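Local coordinates for protein cytochrome c' (Rhodopseudomonas palustris, PDB 1MQV) that carries a covalently bound high-spin heme c without a sixth ligand and has electron transfer activity, though its exact function is not known, at residues Ala23-Gly28 with Ala100-Asn105; Ala42-Asp47 with Ala87-Ala92; Lys75-Asp80 with Asp118-Lys123. The protein carries 3 engineered substitutions. All coordinates share one frame; numbering follows the deposited sequence.

Contact 1. Residues Ala23-Gly28 with Ala100-Asn105; sequences AAMLKG and ASLKAN
L26 and L102 meet between the last turn of helix 4-27 and an early turn of helix 99-120. Each gives up 56 Å² to the contact, more than any other residue here. Their side chains cross obliquely. The touching branch of L26 is CD2. L26 CD2 lies 4.0 Å from L102 CG and equally near L102 CD2. The CB of L26 does not aim straight at helix 99-120. The rest of the chain makes up the difference: CG sits beside the backbone N and anti to the carbonyl carbon (chi1 -67°), and the branch then reaches across.

The CB of L102 points toward helix 4-27, and its CD2 has two partners. Besides L26, it touches M25, whose CB is 4.0 Å from L102 CD2. M25 gives little more than this CB, because its extended chain leads its sulfur away from L102. K103 adds the aliphatic start of its chain, with K103 CG 4.2 Å from L26 CD2. The amine of K103 forms a long, weak ion pair with E99.

The contact is wholly apolar. It has a buried side, with M25 and L102, and an exposed side, with L26 and K103. The short helical segments are 10.7 Å apart at closest approach and cross at -105°, so they meet over a small patch. G28 ends the first helix in a Schellman motif, with positive phi (84°) and a backbone bond from G28 N to M25 O.

The contact lies toward one end of the bundle, about 17 Å from the centre of the chain. M25 continues onto D33 in the following loop and onto V36 and V37 of helix 34-50. L102 also packs on the engineered W32 and on I96, which precedes helix 99-120.

Contact 2. Residues Ala42-Asp47 with Ala87-Ala92; sequences AAIADD and AAATAA
A89 packs its methyl group against both I44 and A45, and these apolar contacts form the main part of the interface. I44 uses its CG2 branch, which lies 3.8 Å from A89 CB. That branch is anti to the backbone N of I44, while CG1 sits on the N side (chi1 -70°). A45 CB is 4.0 Å from A89 CB. A89 CB also lies 3.9 Å from A45 N, so it rests against the helix backbone as well as against side chains.

The second kind of contact joins a methyl to a hydroxyl. A45 CB lies 3.5 Å from T90 OG1. This is packing, as the hydroxyl has its polar partner within its own helix: it hydrogen-bonds to the carbonyl O of A86.

The small residues allow a close approach. The CA atoms of A45 and A89 are 5.4 Å apart, and the axes of the short segments come within 8.1 Å. The two short segments run roughly antiparallel, with 151° between their directions. This is close alanine packing between two helices of the cytochrome c' four-helix bundle, beside the heme.

The contact is buried between helix 34-50 and helix 75-95, about 8 Å from the centre of the chain. I44 also touches M15 of helix 4-27, and the nearest atoms of its side chain and the heme are about 4 Å apart. On the other helix, A88 and A92 pack on N112 and V109 of helix 99-120.

Contact 3. Residues Lys75-Asp80 with Asp118-Lys123; sequences KAKFDD and DDFRAK. With HEC (heme c), chain C.
K77 reaches D119 from above the carboxylate plane. K77 NZ is 3.1 Å from D119 OD2 in a hydrogen-bonded salt bridge, and the amine stands 52° out of that plane. K77 gets there fully extended, with CG anti to the backbone N (chi1 171°). The two side chains cross at about a right angle. On the way, K77 CD passes the edge of the F120 ring, 4.2 Å from F120 CZ.

Further into the fold, F78 and F120 form a T-shaped (edge-to-face) pair. The edge of F78 meets the face of F120, with centroids 5.3 Å apart and planes at 76°. The touching atom of F78 is CD1, 3.8 Å from F120 CG. The opposite face of F120 carries D119 CB, so its ring is held between F78 and its own neighbour. F78 also pairs edge-to-face with F55 and F82. F120 packs on K70 and I71, and its backbone is hydrogen-bonded to L68.

Both phenylalanines belong to the heme pocket. F78 CE1 lies 3.8 Å from heme CAC. R121 follows the helix, and its long side chain turns to the porphyrin, with one guanidinium face over heme C1A. R121 NH1 is 3.4 Å from heme C1A.

Just earlier on helix 99-120, C113 and C116 bind the heme covalently, and H117 is the axial ligand of its iron. This is the C-terminal CXXCH heme site of a cytochrome c' four-helix bundle, here with an edge-to-face cluster of F78, F120, F55 and F82 packed beside it.

Contact 2 is the buried, core contact. Contacts 1 and 3 are partly buried and lie on opposite sides of the chain's centre, with centres about 27 Å apart. Together the three tie all four helices. Helix 99-120 serves contacts 1 and 3, one near its start and one at its end. Helix 75-95 serves contacts 2 and 3. Chemistry follows place. Small methyl groups fill the close antiparallel core of contact 2. Larger aliphatic chains bridge the wider, steeper crossing of contact 1. Contact 3, which touches the heme through F78 and R121, combines aromatic rings inside with an ion pair outside. Contact 2 also lies close to the heme. None of the three touches another.

Contact 1. Residues Ala23-Gly28 with Ala100-Asn105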
ATOM      1  N   ALA A  23      -4.483  12.486   1.132  1.00 23.47           N
ATOM      2  CA  ALA A  23      -5.909  12.657   1.351  1.00 26.03           C
ATOM      3  C   ALA A  23      -6.187  14.104   1.783  1.00 25.36           C
ATOM      4  O   ALA A  23      -7.186  14.687   1.392  1.00 29.91           O
ATOM      5  CB  ALA A  23      -6.423  11.673   2.429  1.00 20.07           C
ATOM      6  N   ALA A  24      -5.319  14.688   2.597  1.00 21.62           N
ATOM      7  CA  ALA A  24      -5.537  16.068   3.057  1.00 27.50           C
ATOM      8  C   ALA A  24      -5.496  17.070   1.897  1.00 27.87           C
ATOM      9  O   ALA A  24      -6.256  18.056   1.845  1.00 25.43           O
ATOM     10  CB  ALA A  24      -4.498  16.426   4.158  1.00 29.14           C
ATOM     11  N   MET A  25      -4.610  16.827   0.949  1.00 23.76           N
ATOM     12  CA  MET A  25      -4.549  17.699  -0.213  1.00 25.31           C
ATOM     13  C   MET A  25      -5.812  17.511  -1.053  1.00 26.78           C
ATOM     14  O   MET A  25      -6.416  18.490  -1.490  1.00 26.50           O
ATOM     15  CB  MET A  25      -3.317  17.374  -1.056  1.00 20.41           C
ATOM     16  CG  MET A  25      -2.044  17.953  -0.504  1.00 25.64           C
ATOM     17  SD  MET A  25      -0.602  17.263  -1.319  1.00 24.27           S
ATOM     18  CE  MET A  25       0.628  17.423   0.055  1.00 22.09           C
ATOM     19  N   LEU A  26      -6.227  16.261  -1.269  1.00 23.35           N
ATOM     20  CA  LEU A  26      -7.409  16.011  -2.088  1.00 21.38           C
ATOM     21  C   LEU A  26      -8.633  16.681  -1.451  1.00 33.99           C
ATOM     22  O   LEU A  26      -9.513  17.151  -2.148  1.00 26.94           O
ATOM     23  CB  LEU A  26      -7.638  14.534  -2.236  1.00 19.23           C
ATOM     24  CG  LEU A  26      -6.589  13.790  -3.046  1.00 20.30           C
ATOM     25  CD1 LEU A  26      -6.913  12.319  -2.910  1.00 25.06           C
ATOM     26  CD2 LEU A  26      -6.602  14.233  -4.526  1.00 24.89           C
ATOM     27  N   LYS A  27      -8.675  16.713  -0.124  1.00 21.79           N
ATOM     28  CA  LYS A  27      -9.782  17.358   0.591  1.00 28.50           C
ATOM     29  C   LYS A  27      -9.705  18.887   0.592  1.00 36.46           C
ATOM     30  O   LYS A  27     -10.684  19.570   0.904  1.00 38.42           O
ATOM     31  CB  LYS A  27      -9.821  16.858   2.039  1.00 25.94           C
ATOM     32  CG  LYS A  27     -10.489  15.505   2.161  1.00 24.93           C
ATOM     33  CD  LYS A  27     -10.015  14.732   3.361  1.00 44.83           C
ATOM     34  CE  LYS A  27     -10.670  15.188   4.618  1.00 52.07           C
ATOM     35  NZ  LYS A  27     -10.035  14.507   5.777  1.00 42.98           N
ATOM     36  N   GLY A  28      -8.551  19.433   0.236  1.00 29.46           N
ATOM     37  CA  GLY A  28      -8.397  20.881   0.238  1.00 28.33           C
ATOM     38  C   GLY A  28      -8.048  21.411   1.627  1.00 37.36           C
ATOM     39  O   GLY A  28      -8.085  22.619   1.887  1.00 36.43           O
ATOM     40  N   ALA A 100      -3.169  19.392 -10.232  1.00 21.33           N
ATOM     41  CA  ALA A 100      -4.066  18.865 -11.220  1.00 26.07           C
ATOM     42  C   ALA A 100      -3.785  17.400 -11.533  1.00 23.06           C
ATOM     43  O   ALA A 100      -4.734  16.628 -11.645  1.00 26.80           O
ATOM     44  CB  ALA A 100      -3.982  19.706 -12.494  1.00 26.10           C
ATOM     45  N   SER A 101      -2.509  17.030 -11.702  1.00 23.08           N
ATOM     46  CA  SER A 101      -2.152  15.633 -12.013  1.00 23.42           C
ATOM     47  C   SER A 101      -2.348  14.737 -10.774  1.00 19.44           C
ATOM     48  O   SER A 101      -2.619  13.551 -10.913  1.00 21.50           O
ATOM     49  CB  SER A 101      -0.715  15.509 -12.596  1.00 23.49           C
ATOM     50  OG  SER A 101       0.222  16.282 -11.885  1.00 32.51           O
ATOM     51  N   LEU A 102      -2.170  15.289  -9.582  1.00 19.68           N
ATOM     52  CA  LEU A 102      -2.508  14.503  -8.372  1.00 18.27           C
ATOM     53  C   LEU A 102      -4.018  14.135  -8.447  1.00 25.26           C
ATOM     54  O   LEU A 102      -4.381  12.982  -8.251  1.00 20.32           O
ATOM     55  CB  LEU A 102      -2.273  15.329  -7.118  1.00 24.46           C
ATOM     56  CG  LEU A 102      -2.858  14.689  -5.858  1.00 22.18           C
ATOM     57  CD1 LEU A 102      -2.051  13.442  -5.521  1.00 22.95           C
ATOM     58  CD2 LEU A 102      -2.835  15.679  -4.664  1.00 26.46           C
ATOM     59  N   LYS A 103      -4.903  15.099  -8.727  1.00 20.76           N
ATOM     60  CA  LYS A 103      -6.331  14.784  -8.828  1.00 21.98           C
ATOM     61  C   LYS A 103      -6.668  13.813  -9.991  1.00 25.41           C
ATOM     62  O   LYS A 103      -7.542  12.961  -9.881  1.00 22.36           O
ATOM     63  CB  LYS A 103      -7.181  16.069  -8.967  1.00 19.17           C
ATOM     64  CG  LYS A 103      -7.188  16.961  -7.668  1.00 21.57           C
ATOM     65  CD  LYS A 103      -7.754  18.310  -7.959  1.00 36.89           C
ATOM     66  CE  LYS A 103      -7.711  19.162  -6.719  1.00 36.75           C
ATOM     67  NZ  LYS A 103      -8.056  20.552  -7.118  1.00 46.77           N
ATOM     68  N   ALA A 104      -5.955  13.911 -11.089  1.00 24.07           N
ATOM     69  CA  ALA A 104      -6.282  13.029 -12.199  1.00 27.51           C
ATOM     70  C   ALA A 104      -5.697  11.627 -12.056  1.00 27.99           C
ATOM     71  O   ALA A 104      -6.331  10.652 -12.449  1.00 32.17           O
ATOM     72  CB  ALA A 104      -5.790  13.641 -13.514  1.00 29.76           C
ATOM     73  N   ASN A 105      -4.518  11.532 -11.449  1.00 26.90           N
ATOM     74  CA  ASN A 105      -3.789  10.260 -11.382  1.00 20.97           C
ATOM     75  C   ASN A 105      -3.676   9.442 -10.099  1.00 30.06           C
ATOM     76  O   ASN A 105      -3.311   8.249 -10.130  1.00 24.04           O
ATOM     77  CB  ASN A 105      -2.398  10.501 -11.923  1.00 19.03           C
ATOM     78  CG  ASN A 105      -2.438  10.932 -13.378  1.00 27.32           C
ATOM     79  OD1 ASN A 105      -3.102  10.298 -14.180  1.00 35.40           O
ATOM     80  ND2 ASN A 105      -1.766  12.022 -13.712  1.00 29.83           N
TER

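Contact 2. Residues Ala42-Asp47 with Ala87-Ala92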
ATOM      1  N   ALA A  42       6.953   7.272  -2.750  1.00 19.45           N
ATOM      2  CA  ALA A  42       8.174   6.484  -2.659  1.00 20.22           C
ATOM      3  C   ALA A  42       8.002   5.470  -1.523  1.00 23.01           C
ATOM      4  O   ALA A  42       8.388   4.310  -1.657  1.00 23.68           O
ATOM      5  CB  ALA A  42       9.373   7.404  -2.399  1.00 28.75           C
ATOM      6  N   ALA A  43       7.382   5.896  -0.426  1.00 22.56           N
ATOM      7  CA  ALA A  43       7.179   4.976   0.718  1.00 23.73           C
ATOM      8  C   ALA A  43       6.258   3.851   0.328  1.00 26.45           C
ATOM      9  O   ALA A  43       6.524   2.677   0.630  1.00 25.00           O
ATOM     10  CB  ALA A  43       6.589   5.691   1.874  1.00 25.39           C
ATOM     11  N   ILE A  44       5.160   4.201  -0.345  1.00 23.70           N
ATOM     12  CA  ILE A  44       4.207   3.188  -0.804  1.00 18.92           C
ATOM     13  C   ILE A  44       4.946   2.194  -1.703  1.00 21.53           C
ATOM     14  O   ILE A  44       4.800   0.976  -1.529  1.00 20.91           O
ATOM     15  CB  ILE A  44       2.997   3.867  -1.549  1.00 17.14           C
ATOM     16  CG1 ILE A  44       2.131   4.620  -0.547  1.00 27.26           C
ATOM     17  CG2 ILE A  44       2.150   2.809  -2.295  1.00 22.85           C
ATOM     18  CD1 ILE A  44       1.116   5.593  -1.222  1.00 23.05           C
ATOM     19  N   ALA A  45       5.764   2.681  -2.639  1.00 18.62           N
ATOM     20  CA  ALA A  45       6.472   1.766  -3.549  1.00 22.59           C
ATOM     21  C   ALA A  45       7.466   0.878  -2.811  1.00 24.32           C
ATOM     22  O   ALA A  45       7.520  -0.321  -3.055  1.00 23.19           O
ATOM     23  CB  ALA A  45       7.201   2.534  -4.673  1.00 25.78           C
ATOM     24  N   ASP A  46       8.266   1.469  -1.932  1.00 23.40           N
ATOM     25  CA  ASP A  46       9.227   0.690  -1.154  1.00 27.57           C
ATOM     26  C   ASP A  46       8.549  -0.349  -0.232  1.00 24.80           C
ATOM     27  O   ASP A  46       9.035  -1.489  -0.118  1.00 26.38           O
ATOM     28  CB  ASP A  46      10.111   1.624  -0.313  1.00 22.79           C
ATOM     29  CG  ASP A  46      11.043   2.476  -1.172  1.00 69.32           C
ATOM     30  OD1 ASP A  46      11.335   2.071  -2.318  1.00 82.08           O
ATOM     31  OD2 ASP A  46      11.491   3.544  -0.696  1.00 47.62           O
ATOM     32  N   ASP A  47       7.458   0.036   0.430  1.00 21.95           N
ATOM     33  CA  ASP A  47       6.744  -0.884   1.338  1.00 20.21           C
ATOM     34  C   ASP A  47       6.186  -2.039   0.546  1.00 29.17           C
ATOM     35  O   ASP A  47       6.241  -3.188   0.979  1.00 20.57           O
ATOM     36  CB  ASP A  47       5.605  -0.180   2.079  1.00 26.05           C
ATOM     37  CG  ASP A  47       6.095   0.917   3.015  1.00 33.23           C
ATOM     38  OD1 ASP A  47       7.291   0.921   3.371  1.00 33.46           O
ATOM     39  OD2 ASP A  47       5.277   1.771   3.393  1.00 35.44           O
ATOM     40  N   ALA A  87       4.424  -0.771  -8.748  1.00 19.48           N
ATOM     41  CA  ALA A  87       4.571  -0.172 -10.078  1.00 21.79           C
ATOM     42  C   ALA A  87       3.663   1.059 -10.277  1.00 21.39           C
ATOM     43  O   ALA A  87       4.036   1.988 -10.987  1.00 22.22           O
ATOM     44  CB  ALA A  87       4.278  -1.209 -11.126  1.00 25.12           C
ATOM     45  N   ALA A  88       2.483   1.069  -9.672  1.00 18.05           N
ATOM     46  CA  ALA A  88       1.593   2.233  -9.783  1.00 22.92           C
ATOM     47  C   ALA A  88       2.197   3.441  -9.061  1.00 25.33           C
ATOM     48  O   ALA A  88       2.205   4.567  -9.593  1.00 20.27           O
ATOM     49  CB  ALA A  88       0.188   1.885  -9.203  1.00 19.10           C
ATOM     50  N   ALA A  89       2.720   3.230  -7.844  1.00 20.90           N
ATOM     51  CA  ALA A  89       3.279   4.335  -7.127  1.00 17.29           C
ATOM     52  C   ALA A  89       4.524   4.830  -7.804  1.00 23.71           C
ATOM     53  O   ALA A  89       4.794   6.041  -7.813  1.00 21.92           O
ATOM     54  CB  ALA A  89       3.598   3.950  -5.620  1.00 16.41           C
ATOM     55  N   THR A  90       5.300   3.906  -8.363  1.00 21.14           N
ATOM     56  CA  THR A  90       6.499   4.312  -9.059  1.00 27.47           C
ATOM     57  C   THR A  90       6.158   5.110 -10.307  1.00 20.44           C
ATOM     58  O   THR A  90       6.829   6.103 -10.621  1.00 26.10           O
ATOM     59  CB  THR A  90       7.358   3.081  -9.408  1.00 27.64           C
ATOM     60  OG1 THR A  90       7.793   2.492  -8.172  1.00 28.06           O
ATOM     61  CG2 THR A  90       8.574   3.485 -10.224  1.00 32.84           C
ATOM     62  N   ALA A  91       5.129   4.701 -11.024  1.00 20.53           N
ATOM     63  CA  ALA A  91       4.750   5.462 -12.227  1.00 25.97           C
ATOM     64  C   ALA A  91       4.187   6.839 -11.810  1.00 30.65           C
ATOM     65  O   ALA A  91       4.413   7.854 -12.468  1.00 23.83           O
ATOM     66  CB  ALA A  91       3.735   4.664 -13.046  1.00 23.31           C
ATOM     67  N   ALA A  92       3.478   6.884 -10.694  1.00 20.64           N
ATOM     68  CA  ALA A  92       2.910   8.140 -10.218  1.00 18.87           C
ATOM     69  C   ALA A  92       3.976   9.174  -9.808  1.00 22.36           C
ATOM     70  O   ALA A  92       3.699  10.372  -9.822  1.00 25.90           O
ATOM     71  CB  ALA A  92       1.898   7.866  -9.032  1.00 20.31           C
TER

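Contact 3. Residues Lys75-Asp80 with Asp118-Lys123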
ATOM      1  N   LYS A  75      -1.767 -17.234  -3.658  1.00 27.44           N
ATOM      2  CA  LYS A  75      -0.576 -16.460  -3.337  1.00 25.73           C
ATOM      3  C   LYS A  75       0.029 -15.690  -4.484  1.00 29.05           C
ATOM      4  O   LYS A  75       0.486 -14.585  -4.269  1.00 24.12           O
ATOM      5  CB  LYS A  75       0.512 -17.325  -2.684  1.00 33.38           C
ATOM      6  CG  LYS A  75       1.590 -16.490  -1.936  1.00 22.67           C
ATOM      7  CD  LYS A  75       1.009 -15.829  -0.682  1.00 31.82           C
ATOM      8  CE  LYS A  75       2.036 -14.927   0.043  1.00 26.88           C
ATOM      9  NZ  LYS A  75       3.425 -15.457   0.050  1.00 26.80           N
ATOM     10  N   ALA A  76       0.034 -16.265  -5.688  1.00 23.95           N
ATOM     11  CA  ALA A  76       0.621 -15.559  -6.839  1.00 27.97           C
ATOM     12  C   ALA A  76      -0.139 -14.260  -7.089  1.00 27.03           C
ATOM     13  O   ALA A  76       0.463 -13.211  -7.335  1.00 27.13           O
ATOM     14  CB  ALA A  76       0.564 -16.433  -8.080  1.00 24.06           C
ATOM     15  N   LYS A  77      -1.463 -14.332  -7.028  1.00 26.49           N
ATOM     16  CA  LYS A  77      -2.293 -13.153  -7.215  1.00 26.12           C
ATOM     17  C   LYS A  77      -2.033 -12.131  -6.129  1.00 31.25           C
ATOM     18  O   LYS A  77      -1.913 -10.942  -6.420  1.00 25.46           O
ATOM     19  CB  LYS A  77      -3.776 -13.549  -7.230  1.00 40.88           C
ATOM     20  CG  LYS A  77      -4.771 -12.374  -7.207  1.00 44.31           C
ATOM     21  CD  LYS A  77      -6.202 -12.894  -7.111  1.00 41.50           C
ATOM     22  CE  LYS A  77      -7.206 -11.769  -6.927  1.00 55.74           C
ATOM     23  NZ  LYS A  77      -8.557 -12.331  -6.626  1.00 61.43           N
ATOM     24  N   PHE A  78      -1.941 -12.586  -4.871  1.00 20.55           N
ATOM     25  CA  PHE A  78      -1.700 -11.678  -3.749  1.00 24.79           C
ATOM     26  C   PHE A  78      -0.350 -10.984  -3.945  1.00 25.99           C
ATOM     27  O   PHE A  78      -0.300  -9.745  -3.881  1.00 21.87           O
ATOM     28  CB  PHE A  78      -1.764 -12.491  -2.425  1.00 22.20           C
ATOM     29  CG  PHE A  78      -1.349 -11.727  -1.193  1.00 26.47           C
ATOM     30  CD1 PHE A  78      -2.273 -10.915  -0.515  1.00 26.14           C
ATOM     31  CD2 PHE A  78      -0.084 -11.905  -0.656  1.00 27.85           C
ATOM     32  CE1 PHE A  78      -1.927 -10.308   0.695  1.00 32.29           C
ATOM     33  CE2 PHE A  78       0.270 -11.299   0.566  1.00 36.03           C
ATOM     34  CZ  PHE A  78      -0.661 -10.503   1.238  1.00 28.24           C
ATOM     35  N   ASP A  79       0.731 -11.753  -4.205  1.00 23.63           N
ATOM     36  CA  ASP A  79       2.067 -11.189  -4.415  1.00 21.61           C
ATOM     37  C   ASP A  79       2.072 -10.153  -5.548  1.00 25.22           C
ATOM     38  O   ASP A  79       2.675  -9.090  -5.445  1.00 20.16           O
ATOM     39  CB  ASP A  79       3.084 -12.262  -4.820  1.00 24.49           C
ATOM     40  CG  ASP A  79       3.425 -13.214  -3.694  1.00 25.22           C
ATOM     41  OD1 ASP A  79       3.069 -12.942  -2.524  1.00 23.59           O
ATOM     42  OD2 ASP A  79       4.077 -14.223  -3.993  1.00 23.52           O
ATOM     43  N   ASP A  80       1.401 -10.488  -6.643  1.00 24.72           N
ATOM     44  CA  ASP A  80       1.363  -9.596  -7.793  1.00 19.84           C
ATOM     45  C   ASP A  80       0.577  -8.290  -7.578  1.00 22.81           C
ATOM     46  O   ASP A  80       0.826  -7.294  -8.279  1.00 19.67           O
ATOM     47  CB  ASP A  80       0.817 -10.364  -9.005  1.00 19.14           C
ATOM     48  CG  ASP A  80       1.788 -11.476  -9.474  1.00 28.90           C
ATOM     49  OD1 ASP A  80       2.867 -11.659  -8.873  1.00 30.27           O
ATOM     50  OD2 ASP A  80       1.493 -12.183 -10.455  1.00 30.38           O
ATOM     51  N   ASP A 118     -10.371  -6.143  -0.089  1.00 24.66           N
ATOM     52  CA  ASP A 118     -11.613  -6.870  -0.248  1.00 27.06           C
ATOM     53  C   ASP A 118     -11.465  -8.382  -0.338  1.00 30.07           C
ATOM     54  O   ASP A 118     -12.409  -9.079   0.015  1.00 25.23           O
ATOM     55  CB  ASP A 118     -12.408  -6.351  -1.444  1.00 27.21           C
ATOM     56  CG  ASP A 118     -12.919  -4.929  -1.235  1.00 33.46           C
ATOM     57  OD1 ASP A 118     -13.077  -4.485  -0.084  1.00 36.85           O
ATOM     58  OD2 ASP A 118     -13.184  -4.243  -2.239  1.00 34.91           O
ATOM     59  N   ASP A 119     -10.309  -8.891  -0.786  1.00 25.99           N
ATOM     60  CA  ASP A 119     -10.111 -10.320  -0.873  1.00 24.20           C
ATOM     61  C   ASP A 119      -9.268 -10.940   0.218  1.00 35.42           C
ATOM     62  O   ASP A 119      -9.485 -12.099   0.592  1.00 33.04           O
ATOM     63  CB  ASP A 119      -9.433 -10.724  -2.197  1.00 28.73           C
ATOM     64  CG  ASP A 119     -10.386 -10.702  -3.416  1.00 37.38           C
ATOM     65  OD1 ASP A 119     -11.581 -10.989  -3.243  1.00 31.33           O
ATOM     66  OD2 ASP A 119      -9.932 -10.405  -4.554  1.00 30.83           O
ATOM     67  N   PHE A 120      -8.353 -10.166   0.778  1.00 20.96           N
ATOM     68  CA  PHE A 120      -7.359 -10.747   1.685  1.00 19.86           C
ATOM     69  C   PHE A 120      -7.199 -10.159   3.082  1.00 21.12           C
ATOM     70  O   PHE A 120      -6.295 -10.596   3.799  1.00 26.56           O
ATOM     71  CB  PHE A 120      -6.016 -10.659   0.954  1.00 25.77           C
ATOM     72  CG  PHE A 120      -6.025 -11.335  -0.399  1.00 26.52           C
ATOM     73  CD1 PHE A 120      -6.139 -12.709  -0.495  1.00 26.93           C
ATOM     74  CD2 PHE A 120      -5.899 -10.595  -1.585  1.00 23.82           C
ATOM     75  CE1 PHE A 120      -6.124 -13.369  -1.749  1.00 36.80           C
ATOM     76  CE2 PHE A 120      -5.881 -11.246  -2.831  1.00 28.36           C
ATOM     77  CZ  PHE A 120      -5.991 -12.636  -2.913  1.00 26.13           C
ATOM     78  N   ARG A 121      -8.044  -9.195   3.446  1.00 24.78           N
ATOM     79  CA  ARG A 121      -7.987  -8.556   4.759  1.00 29.70           C
ATOM     80  C   ARG A 121      -9.317  -8.692   5.490  1.00 34.68           C
ATOM     81  O   ARG A 121     -10.366  -8.578   4.898  1.00 27.41           O
ATOM     82  CB  ARG A 121      -7.636  -7.075   4.617  1.00 29.79           C
ATOM     83  CG  ARG A 121      -7.387  -6.346   5.945  1.00 27.37           C
ATOM     84  CD  ARG A 121      -7.407  -4.821   5.717  1.00 27.80           C
ATOM     85  NE  ARG A 121      -7.225  -4.096   6.962  1.00 49.90           N
ATOM     86  CZ  ARG A 121      -6.835  -2.831   7.030  1.00 77.25           C
ATOM     87  NH1 ARG A 121      -6.587  -2.168   5.913  1.00 28.66           N
ATOM     88  NH2 ARG A 121      -6.694  -2.228   8.207  1.00 41.92           N
ATOM     89  N   ALA A 122      -9.273  -8.977   6.783  1.00 24.33           N
ATOM     90  CA  ALA A 122     -10.514  -9.078   7.537  1.00 31.82           C
ATOM     91  C   ALA A 122     -11.241  -7.717   7.575  1.00 33.47           C
ATOM     92  O   ALA A 122     -10.610  -6.651   7.612  1.00 40.00           O
ATOM     93  CB  ALA A 122     -10.213  -9.579   8.965  1.00 41.85           C
ATOM     94  N   LYS A 123     -12.573  -7.776   7.569  1.00 37.24           N
ATOM     95  CA  LYS A 123     -13.457  -6.600   7.576  1.00 42.23           C
ATOM     96  C   LYS A 123     -14.096  -6.297   8.927  1.00 61.23           C
ATOM     97  O   LYS A 123     -14.103  -5.108   9.317  1.00 70.22           O
ATOM     98  CB  LYS A 123     -14.563  -6.795   6.545  1.00 36.65           C
ATOM     99  CG  LYS A 123     -14.049  -7.021   5.158  1.00 63.52           C
ATOM    100  CD  LYS A 123     -15.169  -7.031   4.151  1.00 48.71           C
ATOM    101  CE  LYS A 123     -14.680  -6.397   2.863  1.00 51.24           C
ATOM    102  NZ  LYS A 123     -15.702  -6.389   1.793  1.00 80.16           N
TER
HETATM  103 FE   HEC C 150      -3.283  -2.961   3.398  1.00 22.98          FE
HETATM  104  CHA HEC C 150      -3.365  -4.036   6.587  1.00 30.81           C
HETATM  105  CHB HEC C 150      -3.137   0.272   4.508  1.00 25.45           C
HETATM  106  CHC HEC C 150      -2.436  -1.902   0.297  1.00 25.38           C
HETATM  107  CHD HEC C 150      -2.971  -6.287   2.243  1.00 19.77           C
HETATM  108  NA  HEC C 150      -3.268  -2.042   5.236  1.00 20.82           N
HETATM  109  C1A HEC C 150      -3.306  -2.700   6.428  1.00 24.93           C
HETATM  110  C2A HEC C 150      -3.286  -1.748   7.475  1.00 19.12           C
HETATM  111  C3A HEC C 150      -3.250  -0.467   6.913  1.00 21.06           C
HETATM  112  C4A HEC C 150      -3.231  -0.704   5.486  1.00 18.34           C
HETATM  113  CMA HEC C 150      -3.253   0.919   7.478  1.00 23.52           C
HETATM  114  CAA HEC C 150      -3.388  -2.071   8.961  1.00 24.96           C
HETATM  115  CBA HEC C 150      -2.001  -2.287   9.523  1.00 17.59           C
HETATM  116  CGA HEC C 150      -2.030  -2.418  11.052  1.00 30.40           C
HETATM  117  O1A HEC C 150      -1.705  -1.429  11.716  1.00 26.20           O
HETATM  118  O2A HEC C 150      -2.378  -3.503  11.557  1.00 28.51           O
HETATM  119  NB  HEC C 150      -2.908  -1.229   2.598  1.00 19.58           N
HETATM  120  C1B HEC C 150      -3.010   0.038   3.145  1.00 23.23           C
HETATM  121  C2B HEC C 150      -2.892   1.122   2.145  1.00 28.20           C
HETATM  122  C3B HEC C 150      -2.705   0.514   0.966  1.00 21.32           C
HETATM  123  C4B HEC C 150      -2.677  -0.951   1.250  1.00 18.90           C
HETATM  124  CMB HEC C 150      -3.026   2.638   2.484  1.00 20.99           C
HETATM  125  CAB HEC C 150      -2.559   1.115  -0.359  1.00 21.14           C
HETATM  126  CBB HEC C 150      -1.672   2.166  -0.640  1.00 23.49           C
HETATM  127  NC  HEC C 150      -2.739  -3.889   1.690  1.00 24.39           N
HETATM  128  C1C HEC C 150      -2.441  -3.290   0.467  1.00 22.03           C
HETATM  129  C2C HEC C 150      -2.261  -4.245  -0.558  1.00 22.29           C
HETATM  130  C3C HEC C 150      -2.430  -5.510  -0.058  1.00 22.42           C
HETATM  131  C4C HEC C 150      -2.740  -5.243   1.380  1.00 18.51           C
HETATM  132  CMC HEC C 150      -2.107  -3.911  -2.081  1.00 18.74           C
HETATM  133  CAC HEC C 150      -2.441  -6.837  -0.658  1.00 22.13           C
HETATM  134  CBC HEC C 150      -1.720  -7.028  -1.926  1.00 20.89           C
HETATM  135  ND  HEC C 150      -3.195  -4.826   4.199  1.00 21.45           N
HETATM  136  C1D HEC C 150      -3.195  -6.078   3.637  1.00 17.95           C
HETATM  137  C2D HEC C 150      -3.366  -7.138   4.653  1.00 25.06           C
HETATM  138  C3D HEC C 150      -3.480  -6.471   5.849  1.00 15.91           C
HETATM  139  C4D HEC C 150      -3.351  -5.039   5.584  1.00 31.97           C
HETATM  140  CMD HEC C 150      -3.144  -8.645   4.327  1.00 23.54           C
HETATM  141  CAD HEC C 150      -3.598  -7.200   7.270  1.00 20.21           C
HETATM  142  CBD HEC C 150      -2.128  -7.283   7.782  1.00 18.57           C
HETATM  143  CGD HEC C 150      -2.063  -8.149   9.037  1.00 23.04           C
HETATM  144  O1D HEC C 150      -2.943  -7.928   9.881  1.00 23.67           O
HETATM  145  O2D HEC C 150      -1.173  -9.015   9.148  1.00 28.62           O
HETATM  146  O   HOH W   1     -10.213 -10.602  -7.049  1.00 48.90           O